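PDB 3N1U: hydrolase, HAD superfamily, subfamily III A from Legionella pneumophila, which probably hydrolyses 3-deoxy-D-manno-octulosonate 8-phosphate to 3-deoxy-D-manno-octulosonate and inorganic phosphate, a magnesium-dependent step of lipopolysaccharide biosynthesis. Local coordinates for residues I19-C24 with D111-I116; L131-S136 with W148-T153. All coordinates share one frame; numbering follows the deposited sequence.

Interaction 1: I19-C24 with D111-I116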
ATOM      1  N   ILE A  19     -17.735 -20.645  19.084  1.00 31.08           N
ATOM      2  CA  ILE A  19     -16.794 -20.948  18.011  1.00 30.91           C
ATOM      3  C   ILE A  19     -15.653 -21.872  18.470  1.00 31.13           C
ATOM      4  O   ILE A  19     -14.942 -21.573  19.427  1.00 32.59           O
ATOM      5  CB  ILE A  19     -16.221 -19.665  17.395  1.00 28.80           C
ATOM      6  CG1 ILE A  19     -17.321 -18.779  16.768  1.00 29.75           C
ATOM      7  CG2 ILE A  19     -15.188 -20.026  16.331  1.00 29.58           C
ATOM      8  CD1 ILE A  19     -18.341 -19.474  15.769  1.00 27.33           C
ATOM      9  N   LYS A  20     -15.491 -22.992  17.776  1.00 30.22           N
ATOM     10  CA  LYS A  20     -14.450 -23.937  18.089  1.00 30.94           C
ATOM     11  C   LYS A  20     -13.447 -24.047  16.928  1.00 30.00           C
ATOM     12  O   LYS A  20     -12.397 -24.672  17.079  1.00 30.66           O
ATOM     13  CB  LYS A  20     -15.072 -25.315  18.397  1.00 32.51           C
ATOM     14  CG  LYS A  20     -15.712 -25.294  19.806  1.00 35.80           C
ATOM     15  CD  LYS A  20     -16.153 -26.640  20.295  1.00 45.68           C
ATOM     16  CE  LYS A  20     -16.379 -26.500  21.813  1.00 49.80           C
ATOM     17  NZ  LYS A  20     -16.802 -27.784  22.421  1.00 56.78           N
ATOM     18  N   CYS A  21     -13.763 -23.451  15.786  1.00 29.16           N
ATOM     19  CA  CYS A  21     -12.800 -23.403  14.671  1.00 30.06           C
ATOM     20  C   CYS A  21     -13.043 -22.154  13.872  1.00 28.50           C
ATOM     21  O   CYS A  21     -14.194 -21.874  13.499  1.00 28.34           O
ATOM     22  CB  CYS A  21     -12.973 -24.648  13.776  1.00 30.93           C
ATOM     23  SG  CYS A  21     -11.850 -24.685  12.314  1.00 32.22           S
ATOM     24  N   LEU A  22     -11.985 -21.365  13.608  1.00 27.20           N
ATOM     25  CA  LEU A  22     -12.070 -20.286  12.598  1.00 26.58           C
ATOM     26  C   LEU A  22     -11.483 -20.753  11.239  1.00 27.64           C
ATOM     27  O   LEU A  22     -10.341 -21.276  11.191  1.00 29.16           O
ATOM     28  CB  LEU A  22     -11.293 -19.011  13.087  1.00 25.10           C
ATOM     29  CG  LEU A  22     -11.177 -17.941  11.977  1.00 25.82           C
ATOM     30  CD1 LEU A  22     -12.572 -17.392  11.554  1.00 27.19           C
ATOM     31  CD2 LEU A  22     -10.274 -16.782  12.483  1.00 25.15           C
ATOM     32  N   ILE A  23     -12.233 -20.553  10.155  1.00 26.16           N
ATOM     33  CA  ILE A  23     -11.777 -20.855   8.820  1.00 26.24           C
ATOM     34  C   ILE A  23     -11.549 -19.525   8.087  1.00 25.55           C
ATOM     35  O   ILE A  23     -12.419 -18.622   8.115  1.00 24.73           O
ATOM     36  CB  ILE A  23     -12.835 -21.645   7.957  1.00 25.84           C
ATOM     37  CG1 ILE A  23     -13.390 -22.880   8.722  1.00 26.98           C
ATOM     38  CG2 ILE A  23     -12.213 -22.087   6.659  1.00 27.08           C
ATOM     39  CD1 ILE A  23     -14.686 -23.464   8.067  1.00 28.35           C
ATOM     40  N   CYS A  24     -10.385 -19.401   7.454  1.00 25.42           N
ATOM     41  CA  CYS A  24     -10.071 -18.208   6.683  1.00 25.20           C
ATOM     42  C   CYS A  24      -9.883 -18.557   5.255  1.00 26.57           C
ATOM     43  O   CYS A  24      -9.275 -19.577   4.941  1.00 26.43           O
ATOM     44  CB  CYS A  24      -8.752 -17.523   7.141  1.00 26.62           C
ATOM     45  SG  CYS A  24      -8.712 -17.058   8.880  1.00 28.54           S
ATOM     46  N   ASP A 111     -22.714 -24.444  13.598  1.00 32.44           N
ATOM     47  CA  ASP A 111     -22.678 -23.228  14.376  1.00 32.16           C
ATOM     48  C   ASP A 111     -21.423 -23.102  15.262  1.00 31.64           C
ATOM     49  O   ASP A 111     -21.267 -22.116  15.953  1.00 32.45           O
ATOM     50  CB  ASP A 111     -23.987 -22.976  15.144  1.00 33.22           C
ATOM     51  CG  ASP A 111     -24.216 -23.953  16.305  1.00 37.37           C
ATOM     52  OD1 ASP A 111     -23.402 -24.866  16.525  1.00 37.97           O
ATOM     53  OD2 ASP A 111     -25.237 -23.792  17.017  1.00 37.71           O
ATOM     54  N   GLU A 112     -20.508 -24.067  15.186  1.00 31.16           N
ATOM     55  CA  GLU A 112     -19.260 -23.985  15.941  1.00 30.64           C
ATOM     56  C   GLU A 112     -18.113 -23.535  15.055  1.00 30.14           C
ATOM     57  O   GLU A 112     -16.967 -23.399  15.529  1.00 29.25           O
ATOM     58  CB  GLU A 112     -18.935 -25.340  16.590  1.00 31.99           C
ATOM     59  CG  GLU A 112     -20.051 -25.791  17.594  1.00 32.20           C
ATOM     60  CD  GLU A 112     -19.736 -27.118  18.246  1.00 37.42           C
ATOM     61  OE1 GLU A 112     -19.664 -28.147  17.541  1.00 35.01           O
ATOM     62  OE2 GLU A 112     -19.565 -27.128  19.468  1.00 37.86           O
ATOM     63  N   PHE A 113     -18.420 -23.298  13.779  1.00 28.88           N
ATOM     64  CA  PHE A 113     -17.452 -22.684  12.856  1.00 28.11           C
ATOM     65  C   PHE A 113     -17.686 -21.175  12.688  1.00 28.34           C
ATOM     66  O   PHE A 113     -18.852 -20.728  12.635  1.00 27.63           O
ATOM     67  CB  PHE A 113     -17.594 -23.320  11.450  1.00 27.36           C
ATOM     68  CG  PHE A 113     -17.009 -24.675  11.347  1.00 29.12           C
ATOM     69  CD1 PHE A 113     -15.626 -24.843  11.179  1.00 28.54           C
ATOM     70  CD2 PHE A 113     -17.848 -25.818  11.427  1.00 31.25           C
ATOM     71  CE1 PHE A 113     -15.076 -26.122  11.116  1.00 30.72           C
ATOM     72  CE2 PHE A 113     -17.299 -27.098  11.346  1.00 36.25           C
ATOM     73  CZ  PHE A 113     -15.907 -27.241  11.198  1.00 34.64           C
ATOM     74  N   ALA A 114     -16.585 -20.410  12.598  1.00 27.33           N
ATOM     75  CA  ALA A 114     -16.603 -19.082  11.993  1.00 27.24           C
ATOM     76  C   ALA A 114     -15.907 -19.169  10.642  1.00 27.06           C
ATOM     77  O   ALA A 114     -15.023 -20.036  10.448  1.00 27.27           O
ATOM     78  CB  ALA A 114     -15.896 -18.031  12.955  1.00 25.24           C
ATOM     79  N   TYR A 115     -16.252 -18.251   9.716  1.00 26.41           N
ATOM     80  CA  TYR A 115     -15.656 -18.204   8.397  1.00 26.23           C
ATOM     81  C   TYR A 115     -15.552 -16.740   7.978  1.00 25.89           C
ATOM     82  O   TYR A 115     -16.535 -15.957   8.137  1.00 27.22           O
ATOM     83  CB  TYR A 115     -16.548 -18.949   7.353  1.00 26.77           C
ATOM     84  CG  TYR A 115     -15.850 -19.032   6.001  1.00 26.38           C
ATOM     85  CD1 TYR A 115     -15.752 -17.927   5.150  1.00 29.92           C
ATOM     86  CD2 TYR A 115     -15.245 -20.211   5.593  1.00 31.60           C
ATOM     87  CE1 TYR A 115     -15.108 -18.027   3.914  1.00 31.09           C
ATOM     88  CE2 TYR A 115     -14.607 -20.308   4.387  1.00 32.75           C
ATOM     89  CZ  TYR A 115     -14.541 -19.217   3.552  1.00 29.63           C
ATOM     90  OH  TYR A 115     -13.881 -19.361   2.354  1.00 29.56           O
ATOM     91  N   ILE A 116     -14.363 -16.336   7.543  1.00 25.07           N
ATOM     92  CA  ILE A 116     -14.104 -14.973   7.101  1.00 23.93           C
ATOM     93  C   ILE A 116     -13.665 -14.977   5.607  1.00 25.41           C
ATOM     94  O   ILE A 116     -12.733 -15.695   5.192  1.00 23.93           O
ATOM     95  CB  ILE A 116     -13.133 -14.225   8.069  1.00 25.00           C
ATOM     96  CG1 ILE A 116     -12.982 -12.745   7.645  1.00 23.75           C
ATOM     97  CG2 ILE A 116     -11.755 -14.965   8.173  1.00 23.12           C
ATOM     98  CD1 ILE A 116     -12.209 -11.881   8.695  1.00 24.25           C
TER

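Interaction 2: L131-S136 with W148-T153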
ATOM      1  N   LEU A 131     -20.803 -18.145  12.529  1.00 28.97           N
ATOM      2  CA  LEU A 131     -20.361 -16.759  12.486  1.00 28.84           C
ATOM      3  C   LEU A 131     -19.659 -16.482  11.143  1.00 28.56           C
ATOM      4  O   LEU A 131     -18.478 -16.803  10.945  1.00 27.80           O
ATOM      5  CB  LEU A 131     -19.450 -16.417  13.711  1.00 28.47           C
ATOM      6  CG  LEU A 131     -18.847 -14.976  13.747  1.00 26.85           C
ATOM      7  CD1 LEU A 131     -19.918 -13.867  13.605  1.00 30.58           C
ATOM      8  CD2 LEU A 131     -18.148 -14.840  15.115  1.00 31.11           C
ATOM      9  N   GLY A 132     -20.431 -15.973  10.187  1.00 29.21           N
ATOM     10  CA  GLY A 132     -19.944 -15.738   8.808  1.00 28.50           C
ATOM     11  C   GLY A 132     -19.519 -14.286   8.771  1.00 29.39           C
ATOM     12  O   GLY A 132     -20.305 -13.396   9.099  1.00 29.29           O
ATOM     13  N   VAL A 133     -18.268 -14.053   8.378  1.00 26.19           N
ATOM     14  CA  VAL A 133     -17.669 -12.712   8.471  1.00 26.44           C
ATOM     15  C   VAL A 133     -17.154 -12.181   7.141  1.00 25.56           C
ATOM     16  O   VAL A 133     -16.526 -12.917   6.360  1.00 25.71           O
ATOM     17  CB  VAL A 133     -16.552 -12.637   9.548  1.00 24.46           C
ATOM     18  CG1 VAL A 133     -15.948 -11.202   9.624  1.00 24.60           C
ATOM     19  CG2 VAL A 133     -17.141 -13.075  10.962  1.00 23.81           C
ATOM     20  N   ALA A 134     -17.429 -10.903   6.899  1.00 26.77           N
ATOM     21  CA  ALA A 134     -16.875 -10.213   5.725  1.00 26.76           C
ATOM     22  C   ALA A 134     -15.738  -9.292   6.148  1.00 26.79           C
ATOM     23  O   ALA A 134     -15.880  -8.549   7.097  1.00 26.80           O
ATOM     24  CB  ALA A 134     -17.954  -9.391   4.995  1.00 27.87           C
ATOM     25  N   VAL A 135     -14.596  -9.371   5.457  1.00 25.38           N
ATOM     26  CA  VAL A 135     -13.586  -8.256   5.566  1.00 25.54           C
ATOM     27  C   VAL A 135     -14.218  -6.969   5.012  1.00 26.32           C
ATOM     28  O   VAL A 135     -15.177  -7.017   4.206  1.00 25.48           O
ATOM     29  CB  VAL A 135     -12.241  -8.583   4.844  1.00 25.32           C
ATOM     30  CG1 VAL A 135     -11.543  -9.794   5.559  1.00 26.41           C
ATOM     31  CG2 VAL A 135     -12.421  -8.868   3.330  1.00 25.37           C
ATOM     32  N   SER A 136     -13.729  -5.795   5.441  1.00 27.32           N
ATOM     33  CA  SER A 136     -14.433  -4.567   5.051  1.00 28.41           C
ATOM     34  C   SER A 136     -14.338  -4.313   3.547  1.00 28.62           C
ATOM     35  O   SER A 136     -15.146  -3.599   3.009  1.00 29.24           O
ATOM     36  CB  SER A 136     -13.922  -3.332   5.823  1.00 30.33           C
ATOM     37  OG  SER A 136     -12.622  -2.961   5.432  1.00 31.92           O
ATOM     38  N   TRP A 148     -21.476 -10.319  10.187  1.00 32.52           N
ATOM     39  CA  TRP A 148     -20.648  -9.238  10.748  1.00 33.05           C
ATOM     40  C   TRP A 148     -19.585  -8.871   9.747  1.00 32.04           C
ATOM     41  O   TRP A 148     -19.167  -9.695   8.941  1.00 30.24           O
ATOM     42  CB  TRP A 148     -19.965  -9.732  12.041  1.00 32.72           C
ATOM     43  CG  TRP A 148     -19.197  -8.660  12.825  1.00 33.42           C
ATOM     44  CD1 TRP A 148     -19.714  -7.530  13.356  1.00 36.51           C
ATOM     45  CD2 TRP A 148     -17.794  -8.672  13.175  1.00 33.34           C
ATOM     46  NE1 TRP A 148     -18.729  -6.812  14.007  1.00 35.60           N
ATOM     47  CE2 TRP A 148     -17.542  -7.489  13.911  1.00 34.09           C
ATOM     48  CE3 TRP A 148     -16.727  -9.574  12.938  1.00 33.24           C
ATOM     49  CZ2 TRP A 148     -16.252  -7.147  14.415  1.00 36.69           C
ATOM     50  CZ3 TRP A 148     -15.431  -9.232  13.432  1.00 33.20           C
ATOM     51  CH2 TRP A 148     -15.222  -8.030  14.168  1.00 37.93           C
ATOM     52  N   ARG A 149     -19.128  -7.637   9.799  1.00 32.36           N
ATOM     53  CA  ARG A 149     -18.006  -7.230   8.970  1.00 33.03           C
ATOM     54  C   ARG A 149     -16.955  -6.584   9.836  1.00 32.11           C
ATOM     55  O   ARG A 149     -17.271  -5.928  10.856  1.00 32.75           O
ATOM     56  CB  ARG A 149     -18.453  -6.238   7.869  1.00 34.14           C
ATOM     57  CG  ARG A 149     -18.880  -4.867   8.399  1.00 38.88           C
ATOM     58  CD  ARG A 149     -19.235  -3.984   7.193  1.00 40.50           C
ATOM     59  NE  ARG A 149     -20.518  -4.404   6.623  1.00 42.32           N
ATOM     60  CZ  ARG A 149     -21.133  -3.761   5.623  1.00 43.97           C
ATOM     61  NH1 ARG A 149     -20.567  -2.676   5.078  1.00 40.12           N
ATOM     62  NH2 ARG A 149     -22.317  -4.187   5.188  1.00 41.49           N
ATOM     63  N   THR A 150     -15.697  -6.777   9.457  1.00 30.19           N
ATOM     64  CA  THR A 150     -14.602  -6.155  10.229  1.00 30.18           C
ATOM     65  C   THR A 150     -14.478  -4.674   9.826  1.00 32.33           C
ATOM     66  O   THR A 150     -14.982  -4.269   8.743  1.00 30.82           O
ATOM     67  CB  THR A 150     -13.264  -6.877   9.952  1.00 29.39           C
ATOM     68  OG1 THR A 150     -12.970  -6.837   8.538  1.00 27.56           O
ATOM     69  CG2 THR A 150     -13.362  -8.366  10.434  1.00 28.54           C
ATOM     70  N   GLU A 151     -13.817  -3.885  10.678  1.00 32.60           N
ATOM     71  CA  GLU A 151     -13.515  -2.490  10.352  1.00 35.20           C
ATOM     72  C   GLU A 151     -12.353  -2.504   9.396  1.00 34.60           C
ATOM     73  O   GLU A 151     -12.321  -1.760   8.418  1.00 33.89           O
ATOM     74  CB  GLU A 151     -13.152  -1.684  11.612  1.00 37.67           C
ATOM     75  CG  GLU A 151     -14.289  -1.646  12.646  1.00 44.85           C
ATOM     76  CD  GLU A 151     -15.481  -0.796  12.196  1.00 54.78           C
ATOM     77  OE1 GLU A 151     -15.448   0.433  12.449  1.00 59.66           O
ATOM     78  OE2 GLU A 151     -16.465  -1.355  11.618  1.00 57.65           O
ATOM     79  N   ARG A 152     -11.353  -3.325   9.701  1.00 33.33           N
ATOM     80  CA  ARG A 152     -10.152  -3.354   8.885  1.00 32.57           C
ATOM     81  C   ARG A 152     -10.319  -4.145   7.589  1.00 31.91           C
ATOM     82  O   ARG A 152     -11.225  -4.989   7.480  1.00 31.40           O
ATOM     83  CB  ARG A 152      -8.961  -3.873   9.717  1.00 31.71           C
ATOM     84  CG  ARG A 152      -8.540  -2.874  10.815  1.00 35.76           C
ATOM     85  CD  ARG A 152      -7.935  -3.618  12.029  1.00 40.45           C
ATOM     86  NE  ARG A 152      -7.758  -2.798  13.252  1.00 42.46           N
ATOM     87  CZ  ARG A 152      -8.650  -2.709  14.243  1.00 46.58           C
ATOM     88  NH1 ARG A 152      -9.801  -3.379  14.181  1.00 45.28           N
ATOM     89  NH2 ARG A 152      -8.378  -1.992  15.343  1.00 47.03           N
ATOM     90  N   THR A 153      -9.425  -3.899   6.625  1.00 31.24           N
ATOM     91  CA  THR A 153      -9.433  -4.564   5.324  1.00 29.38           C
ATOM     92  C   THR A 153      -8.555  -5.829   5.408  1.00 28.41           C
ATOM     93  O   THR A 153      -7.750  -5.970   6.347  1.00 27.87           O
ATOM     94  CB  THR A 153      -8.933  -3.647   4.143  1.00 31.68           C
ATOM     95  OG1 THR A 153      -7.578  -3.317   4.395  1.00 32.26           O
ATOM     96  CG2 THR A 153      -9.760  -2.297   4.056  1.00 32.81           C
TER

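Interaction 1: I19-C24 with D111-I116
Glu-112 O receives two backbone donors where 19-24 meets 111-116: Lys-20 N at 2.7 Å, lying in the carbonyl plane, and Cys-21 N at 3.2 Å, nearly in line with the C=O bond. From there the ladder is regular and parallel. Ala-114 N donates to Cys-21 O, Ile-23 N to Ala-114 O at 2.9 Å, and Ile-116 N to Ile-23 O. The CA-H groups of Phe-113 and Tyr-115 add contacts to Cys-21 O and Ile-23 O, so that each of these two carbonyls meets both an N-H and a C-H.

Strands 21-24 and 113-117 are the central pair of the Rossmann-like parallel sheet of the HAD fold, and the chain beyond them supplies the calcium ligands Asp-25, Asp-27 and Asp-118. The sheet separates two apolar layers. On the face with Cys-21 and Ile-23, the CD1-CE1 side of the Phe-113 ring is approached obliquely by both residues. Ile-23 CD1 comes to 3.5 Å from Phe-113 CD1, while Cys-21 SG, anti to its own backbone N (chi1 178°), makes a sulfur-aromatic contact 4.9 Å from the ring centroid. Ile-23 also sets CB and CG2 against Tyr-115 CD2, and its carbonyl oxygen lies over one face of that ring; Tyr-115 OH bonds to Asp-122 and Lys-95. Helix 96-106 packs on this layer through Tyr-99 and Leu-102.

On the other face, Ala-114 CB meets both Leu-22 CD1, 3.7 Å away, and, a little farther off, Ile-19 CG2, and Cys-24 SG rests on Ile-116 CG2. Helix 158-169 packs here through Leu-162.

Charge enters just before the strands begin, where the extended Lys-20 and Glu-112 side chains run side by side. Lys-20 NZ stays 4.1 Å from Glu-112 OE2, beyond salt-bridge range, while Glu-112 OE1 accepts from Asn-109 N.

Interaction 2: L131-S136 with W148-T153
Val-133 and Trp-148 lie side by side and point the same way from neighbouring strands. Val-133 CG1, anti to its backbone N (chi1 -180°), comes 3.8 Å from Trp-148 CE3, on the benzene part of the indole, and CG2 reaches the same carbon from slightly farther off. The valine meets the ring obliquely. Val-133 CG1 also touches Thr-150 CG2 at 3.9 Å, which extends the apolar row along this side of the strands. Leu-131 CD1 approaches Trp-148 CB more loosely. Leu-162 of helix 158-169 packs against Val-133, and Leu-12 of helix 3-17 against Trp-148.

Beneath this row the backbones pair in parallel: Ala-134 N donates to Trp-148 O at 2.9 Å, and Thr-150 N to Ala-134 O, whereas the bond from Trp-148 N to Gly-132 O is weak. The pairing closes a beta-alpha-beta unit, strand 131-134, helix 140-145 and strand 148-149, at one edge, within the chain, of the parallel sheet of the HAD fold. Ala-134 and Arg-149 project to the other face. Arg-149 CB lies 3.5 Å from Ala-134 O, but the chain then bends at chi3 and its guanidinium leads away.

Past the strand ends, side-chain oxygens meet backbone. Thr-150 OG1 lies between its own backbone N and carbonyl carbon (chi1 58°); it donates to Arg-152 O at 2.8 Å, in the plane of that carbonyl, and touches Val-135 CA. Ser-136 turns toward 148-153, its CB against Thr-150 O and its OG 3.2 Å from both Glu-151 O and Arg-152 O, weak contacts that compete for one proton. Thr-153 CG2 packs beside the same hydroxyl. Ser-136 N adds a weak bond to Arg-152 O. The Arg-152 guanidinium itself pairs with Glu-161, while Val-135 touches the calcium ligand Asp-118.

How the interactions relate
Following the chain from the N-terminal helix 3-17, residues 19-24 lead into and form strand 21-24, first in sequence in the parallel sheet; interaction 1 closes a long loop when 111-116 returns beside it, after 86 residues that contain strands 64-68 and 87-89 on the far side of 21-24. Helix 123-128 then leads to 131-136, and interaction 2 closes a short loop of 11 residues around helix 140-145. The two loops are in series, neither nested nor crossed. Tyr-115 N and O probably bond to Leu-131 O and Val-133 N, which joins strand 113-117 to 131-134; with the two contacts this makes 21-24, 113-117, 131-134 and 148-149 successive strands. Helix 158-169 packs on both contacts.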